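Local coordinates for probable spore coat polysaccharide biosynthesis protein E (PDB 3G8R) that probably serves as an N-acylneuraminate-9-phosphate synthase of the NeuB family, binding zinc in a TIM-barrel domain that a SAF domain follows, at residues A[10-14]-A[45-49]; A[319-325]-A[336-341]. All coordinates share one frame; numbering follows the deposited sequence.

Interaction 1: residues A[10-14]-A[45-49]; sequences FEMAN and LQYRN
Glu11 and Gln46 meet in a buried polar contact at the C-terminal ends of the first two parallel strands of the TIM barrel, beside the zinc site. Gln46 NE2 donates to Glu11 OE2 over 3.2 Å, with an N-H...O angle of 157°. The bond lies in the amide plane of Gln46 but reaches the carboxylate from above its plane. The two flat groups are accordingly steeply turned, 77° apart. The Gln46 chain runs extended beyond CG (chi2 -175°), which carries its amide across to Glu11 and past Ala13, whose CB lies 3.7 Å from Gln46 NE2. The other end of the amide is also held. Arg48 NH1 gives Gln46 OE1 a bond of 2.9 Å that lies in the guanidinium plane, and Arg48 NH2 adds a weak second one. Gln46 thus links a carboxylate to a guanidinium and has its rotation fixed from both ends. Glu11 OE2 has a stronger partner in Lys44, with which it forms a salt bridge. The Glu11 side chain lies about 4 Å from the zinc ion and about 4 Å from the side chain of His225, a zinc ligand, so the contact is part of the wall around the metal. Next to these polar groups, CB and SE of the selenomethionine Met12 come near Leu45 CD1, and the two chains run side by side. Helix 77-89 packs against both, through Leu83 and Met87. Strand 221-225 flanks Glu11 and Ala13, while helix 67-72 touches Asn14 and Arg48.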
loop_
_atom_site.group_PDB
_atom_site.type_symbol
_atom_site.label_atom_id
_atom_site.label_comp_id
_atom_site.label_asym_id
_atom_site.label_seq_id
_atom_site.Cartn_x
_atom_site.Cartn_y
_atom_site.Cartn_z
ATOM N N PHE A 10 7.268 -18.384 -9.907
ATOM C CA PHE A 10 6.531 -19.555 -9.491
ATOM C C PHE A 10 7.472 -20.590 -8.971
ATOM O O PHE A 10 8.227 -21.165 -9.734
ATOM C CB PHE A 10 5.765 -20.089 -10.666
ATOM C CG PHE A 10 4.981 -19.046 -11.355
ATOM C CD1 PHE A 10 3.929 -18.410 -10.683
ATOM C CD2 PHE A 10 5.297 -18.672 -12.664
ATOM C CE1 PHE A 10 3.203 -17.435 -11.297
ATOM C CE2 PHE A 10 4.557 -17.685 -13.313
ATOM C CZ PHE A 10 3.512 -17.059 -12.629
ATOM N N GLU A 11 7.413 -20.803 -7.664
ATOM C CA GLU A 11 8.290 -21.730 -6.971
ATOM C C GLU A 11 7.734 -23.127 -7.071
ATOM O O GLU A 11 6.638 -23.383 -6.601
ATOM C CB GLU A 11 8.381 -21.337 -5.502
ATOM C CG GLU A 11 9.017 -22.366 -4.618
ATOM C CD GLU A 11 10.527 -22.308 -4.628
ATOM O OE1 GLU A 11 11.143 -22.723 -5.643
ATOM O OE2 GLU A 11 11.093 -21.873 -3.600
HETATM N N MSE A 12 8.475 -24.031 -7.701
HETATM C CA MSE A 12 8.039 -25.430 -7.758
HETATM C C MSE A 12 8.455 -26.111 -6.477
HETATM O O MSE A 12 7.777 -27.019 -6.009
HETATM C CB MSE A 12 8.676 -26.159 -8.930
HETATM C CG MSE A 12 7.909 -27.383 -9.412
HETATM SE SE MSE A 12 8.646 -28.031 -10.933
HETATM C CE MSE A 12 10.216 -28.483 -10.265
ATOM N N ALA A 13 9.562 -25.644 -5.911
ATOM C CA ALA A 13 10.200 -26.281 -4.781
ATOM C C ALA A 13 10.318 -27.761 -5.099
ATOM O O ALA A 13 10.936 -28.136 -6.103
ATOM C CB ALA A 13 9.420 -26.053 -3.506
ATOM N N ASN A 14 9.720 -28.601 -4.271
ATOM C CA ASN A 14 9.823 -30.013 -4.511
ATOM C C ASN A 14 8.512 -30.557 -4.948
ATOM O O ASN A 14 8.341 -31.757 -5.013
ATOM C CB ASN A 14 10.356 -30.733 -3.282
ATOM C CG ASN A 14 11.768 -30.292 -2.939
ATOM O OD1 ASN A 14 12.663 -30.386 -3.780
ATOM N ND2 ASN A 14 11.976 -29.790 -1.718
ATOM N N LEU A 45 13.287 -23.507 -9.350
ATOM C CA LEU A 45 13.716 -24.787 -8.778
ATOM C C LEU A 45 14.562 -24.619 -7.540
ATOM O O LEU A 45 15.026 -23.528 -7.234
ATOM C CB LEU A 45 14.574 -25.493 -9.798
ATOM C CG LEU A 45 13.825 -26.399 -10.757
ATOM C CD1 LEU A 45 12.334 -26.343 -10.513
ATOM C CD2 LEU A 45 14.185 -25.931 -12.140
ATOM N N GLN A 46 14.791 -25.715 -6.833
ATOM C CA GLN A 46 15.669 -25.715 -5.655
ATOM C C GLN A 46 16.769 -26.726 -5.864
ATOM O O GLN A 46 16.494 -27.884 -6.099
ATOM C CB GLN A 46 14.872 -26.102 -4.430
ATOM C CG GLN A 46 14.049 -24.958 -3.905
ATOM C CD GLN A 46 13.336 -25.282 -2.621
ATOM O OE1 GLN A 46 13.579 -26.311 -2.006
ATOM N NE2 GLN A 46 12.437 -24.402 -2.210
ATOM N N TYR A 47 18.018 -26.301 -5.801
ATOM C CA TYR A 47 19.109 -27.232 -6.012
ATOM C C TYR A 47 19.787 -27.518 -4.717
ATOM O O TYR A 47 20.284 -26.603 -4.069
ATOM C CB TYR A 47 20.144 -26.642 -6.945
ATOM C CG TYR A 47 19.827 -26.741 -8.402
ATOM C CD1 TYR A 47 18.541 -27.026 -8.837
ATOM C CD2 TYR A 47 20.810 -26.498 -9.349
ATOM C CE1 TYR A 47 18.249 -27.099 -10.179
ATOM C CE2 TYR A 47 20.529 -26.565 -10.692
ATOM C CZ TYR A 47 19.243 -26.868 -11.103
ATOM O OH TYR A 47 18.941 -26.940 -12.442
ATOM N N ARG A 48 19.772 -28.794 -4.350
ATOM C CA ARG A 48 20.598 -29.375 -3.292
ATOM C C ARG A 48 21.354 -30.581 -3.863
ATOM O O ARG A 48 20.766 -31.425 -4.544
ATOM C CB ARG A 48 19.737 -29.860 -2.132
ATOM C CG ARG A 48 19.066 -28.758 -1.325
ATOM C CD ARG A 48 18.073 -29.334 -0.298
ATOM N NE ARG A 48 17.350 -28.262 0.362
ATOM C CZ ARG A 48 16.282 -27.663 -0.146
ATOM N NH1 ARG A 48 15.796 -28.038 -1.320
ATOM N NH2 ARG A 48 15.692 -26.695 0.530
ATOM N N ASN A 49 22.652 -30.657 -3.592
ATOM C CA ASN A 49 23.434 -31.819 -3.947
ATOM C C ASN A 49 23.234 -32.821 -2.855
ATOM O O ASN A 49 23.978 -32.841 -1.872
ATOM C CB ASN A 49 24.905 -31.465 -4.050
ATOM C CG ASN A 49 25.668 -32.476 -4.825
ATOM O OD1 ASN A 49 26.410 -33.278 -4.252
ATOM N ND2 ASN A 49 25.467 -32.476 -6.155
#

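Interaction 2: residues A[319-325]-A[336-341]; sequences VRYTAKT and ADLEPV
Tyr321 and Leu338 sit on one face of a short antiparallel strand pair. Thr322 and Glu339 point to the other, where Val341 also reaches Thr322. Leu338 CD1 comes obliquely to the Tyr321 ring, 4.1 Å from CG of the tyrosine, and the two CB atoms lie at the same spacing. Thr322 and Val341 cross at about a right angle, with their CG2 methyls 3.7 Å apart. The first torsion of Thr322 (chi1 48°) sets OG1 between its backbone N and carbonyl carbon. From there OG1 reaches Glu339 O at 3.1 Å, from above the carbonyl plane. Thr322 N meets the same oxygen at 2.9 Å and almost straight, with an N-H...O angle of 170°. Both donors to Glu339 O thus come from Thr322. Glu339 N returns a bond to Thr322 O, completing the hydrogen-bonded pair. Val341 N to Arg320 O extends the pairing at one end, and Lys324 N to Asp337 O at the other. The Lys324 chain crosses Glu339 at about a right angle, then bends at chi3 and chi4, so that NZ ends on Ala336 O at 3.0 Å. Lys324 NZ stays 5.8 Å from Glu339 OE2, too far for a salt bridge, though the carboxylates of Asp337 and Glu339 may attract it weakly. The pairing of these SAF-domain strands therefore rests mainly on backbone bonds, with modest apolar packing on both faces.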
loop_
_atom_site.group_PDB
_atom_site.type_symbol
_atom_site.label_atom_id
_atom_site.label_comp_id
_atom_site.label_asym_id
_atom_site.label_seq_id
_atom_site.Cartn_x
_atom_site.Cartn_y
_atom_site.Cartn_z
ATOM N N VAL A 319 -5.462 45.002 -4.043
ATOM C CA VAL A 319 -6.048 45.504 -5.289
ATOM C C VAL A 319 -5.326 44.952 -6.524
ATOM O O VAL A 319 -4.193 45.356 -6.805
ATOM C CB VAL A 319 -6.031 47.040 -5.316
ATOM C CG1 VAL A 319 -6.553 47.555 -6.633
ATOM C CG2 VAL A 319 -6.845 47.590 -4.179
ATOM N N ARG A 320 -5.978 44.044 -7.254
ATOM C CA ARG A 320 -5.365 43.404 -8.418
ATOM C C ARG A 320 -5.954 43.811 -9.763
ATOM O O ARG A 320 -5.244 43.793 -10.765
ATOM C CB ARG A 320 -5.421 41.898 -8.290
ATOM C CG ARG A 320 -4.882 41.348 -6.985
ATOM C CD ARG A 320 -3.375 41.168 -7.011
ATOM N NE ARG A 320 -2.701 42.356 -6.500
ATOM C CZ ARG A 320 -1.865 42.379 -5.458
ATOM N NH1 ARG A 320 -1.567 41.253 -4.792
ATOM N NH2 ARG A 320 -1.314 43.547 -5.092
ATOM N N TYR A 321 -7.239 44.175 -9.793
ATOM C CA TYR A 321 -7.924 44.456 -11.056
ATOM C C TYR A 321 -8.716 45.745 -11.098
ATOM O O TYR A 321 -9.387 46.127 -10.134
ATOM C CB TYR A 321 -8.887 43.330 -11.435
ATOM C CG TYR A 321 -8.364 41.913 -11.271
ATOM C CD1 TYR A 321 -7.731 41.234 -12.326
ATOM C CD2 TYR A 321 -8.550 41.230 -10.062
ATOM C CE1 TYR A 321 -7.269 39.909 -12.162
ATOM C CE2 TYR A 321 -8.102 39.919 -9.887
ATOM C CZ TYR A 321 -7.465 39.261 -10.926
ATOM O OH TYR A 321 -7.036 37.960 -10.686
ATOM N N THR A 322 -8.649 46.401 -12.254
ATOM C CA THR A 322 -9.560 47.485 -12.587
ATOM C C THR A 322 -10.475 47.014 -13.699
ATOM O O THR A 322 -10.087 46.174 -14.513
ATOM C CB THR A 322 -8.814 48.727 -13.082
ATOM O OG1 THR A 322 -7.849 48.332 -14.070
ATOM C CG2 THR A 322 -8.121 49.446 -11.923
ATOM N N ALA A 323 -11.681 47.560 -13.725
ATOM C CA ALA A 323 -12.623 47.298 -14.794
ATOM C C ALA A 323 -12.267 48.092 -16.072
ATOM O O ALA A 323 -12.287 49.321 -16.061
ATOM C CB ALA A 323 -14.040 47.639 -14.316
ATOM N N LYS A 324 -11.937 47.378 -17.150
ATOM C CA LYS A 324 -11.731 47.988 -18.474
ATOM C C LYS A 324 -12.998 48.625 -18.979
ATOM O O LYS A 324 -12.936 49.698 -19.559
ATOM C CB LYS A 324 -11.278 46.977 -19.540
ATOM C CG LYS A 324 -10.007 46.203 -19.223
ATOM C CD LYS A 324 -9.300 45.699 -20.494
ATOM C CE LYS A 324 -9.363 44.166 -20.685
ATOM N NZ LYS A 324 -10.257 43.762 -21.825
ATOM N N THR A 325 -14.134 47.955 -18.772
ATOM C CA THR A 325 -15.470 48.424 -19.185
ATOM C C THR A 325 -16.403 48.385 -17.951
ATOM O O THR A 325 -16.167 47.605 -17.036
ATOM C CB THR A 325 -16.055 47.541 -20.345
ATOM O OG1 THR A 325 -15.888 46.142 -20.038
ATOM C CG2 THR A 325 -15.362 47.833 -21.695
ATOM N N ALA A 336 -12.608 38.528 -18.706
ATOM C CA ALA A 336 -12.151 39.178 -19.933
ATOM C C ALA A 336 -12.331 40.707 -19.867
ATOM O O ALA A 336 -11.832 41.434 -20.731
ATOM C CB ALA A 336 -12.861 38.594 -21.149
ATOM N N ASP A 337 -13.022 41.194 -18.836
ATOM C CA ASP A 337 -13.310 42.624 -18.718
ATOM C C ASP A 337 -12.396 43.342 -17.732
ATOM O O ASP A 337 -12.739 44.418 -17.229
ATOM C CB ASP A 337 -14.768 42.839 -18.305
ATOM C CG ASP A 337 -15.767 42.394 -19.379
ATOM O OD1 ASP A 337 -15.350 41.870 -20.448
ATOM O OD2 ASP A 337 -16.987 42.575 -19.139
ATOM N N LEU A 338 -11.243 42.765 -17.425
ATOM C CA LEU A 338 -10.438 43.388 -16.401
ATOM C C LEU A 338 -8.994 43.525 -16.793
ATOM O O LEU A 338 -8.376 42.589 -17.319
ATOM C CB LEU A 338 -10.543 42.643 -15.075
ATOM C CG LEU A 338 -11.898 42.133 -14.579
ATOM C CD1 LEU A 338 -11.614 41.044 -13.579
ATOM C CD2 LEU A 338 -12.760 43.202 -13.973
ATOM N N GLU A 339 -8.466 44.715 -16.521
ATOM C CA GLU A 339 -7.054 44.997 -16.687
ATOM C C GLU A 339 -6.343 44.908 -15.329
ATOM O O GLU A 339 -6.819 45.440 -14.323
ATOM C CB GLU A 339 -6.837 46.356 -17.375
ATOM C CG GLU A 339 -5.545 46.419 -18.182
ATOM C CD GLU A 339 -5.604 47.380 -19.361
ATOM O OE1 GLU A 339 -4.527 47.692 -19.918
ATOM O OE2 GLU A 339 -6.713 47.827 -19.744
ATOM N N PRO A 340 -5.216 44.202 -15.299
ATOM C CA PRO A 340 -4.488 43.958 -14.076
ATOM C C PRO A 340 -3.683 45.165 -13.597
ATOM O O PRO A 340 -3.296 46.017 -14.391
ATOM C CB PRO A 340 -3.554 42.814 -14.464
ATOM C CG PRO A 340 -4.180 42.204 -15.693
ATOM C CD PRO A 340 -4.693 43.389 -16.405
ATOM N N VAL A 341 -3.423 45.217 -12.295
ATOM C CA VAL A 341 -2.813 46.393 -11.693
ATOM C C VAL A 341 -1.537 46.033 -10.942
ATOM O O VAL A 341 -0.462 46.489 -11.324
ATOM C CB VAL A 341 -3.825 47.137 -10.804
ATOM C CG1 VAL A 341 -3.139 48.139 -9.896
ATOM C CG2 VAL A 341 -4.814 47.847 -11.682
#

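In the fold
Interaction 1 comes first along the chain and closes before interaction 2 opens. Their centres are about 75 Å apart and their nearest atoms about 56 Å, on opposite sides of the chain's centre. They share no helix, strand or sheet. Residues 10-14 and 45-49 belong to a beta-alpha-beta unit of the eight-stranded parallel barrel, with helix 21-33 between the strands. Residues 319-325 and 336-341 form a two-stranded antiparallel sheet in the SAF domain, near the end of the modelled chain. Interaction 1 lies beside the zinc site, whereas interaction 2 is a surface contact away from it. The chain is thus an elongated two-domain piece of a longer protein.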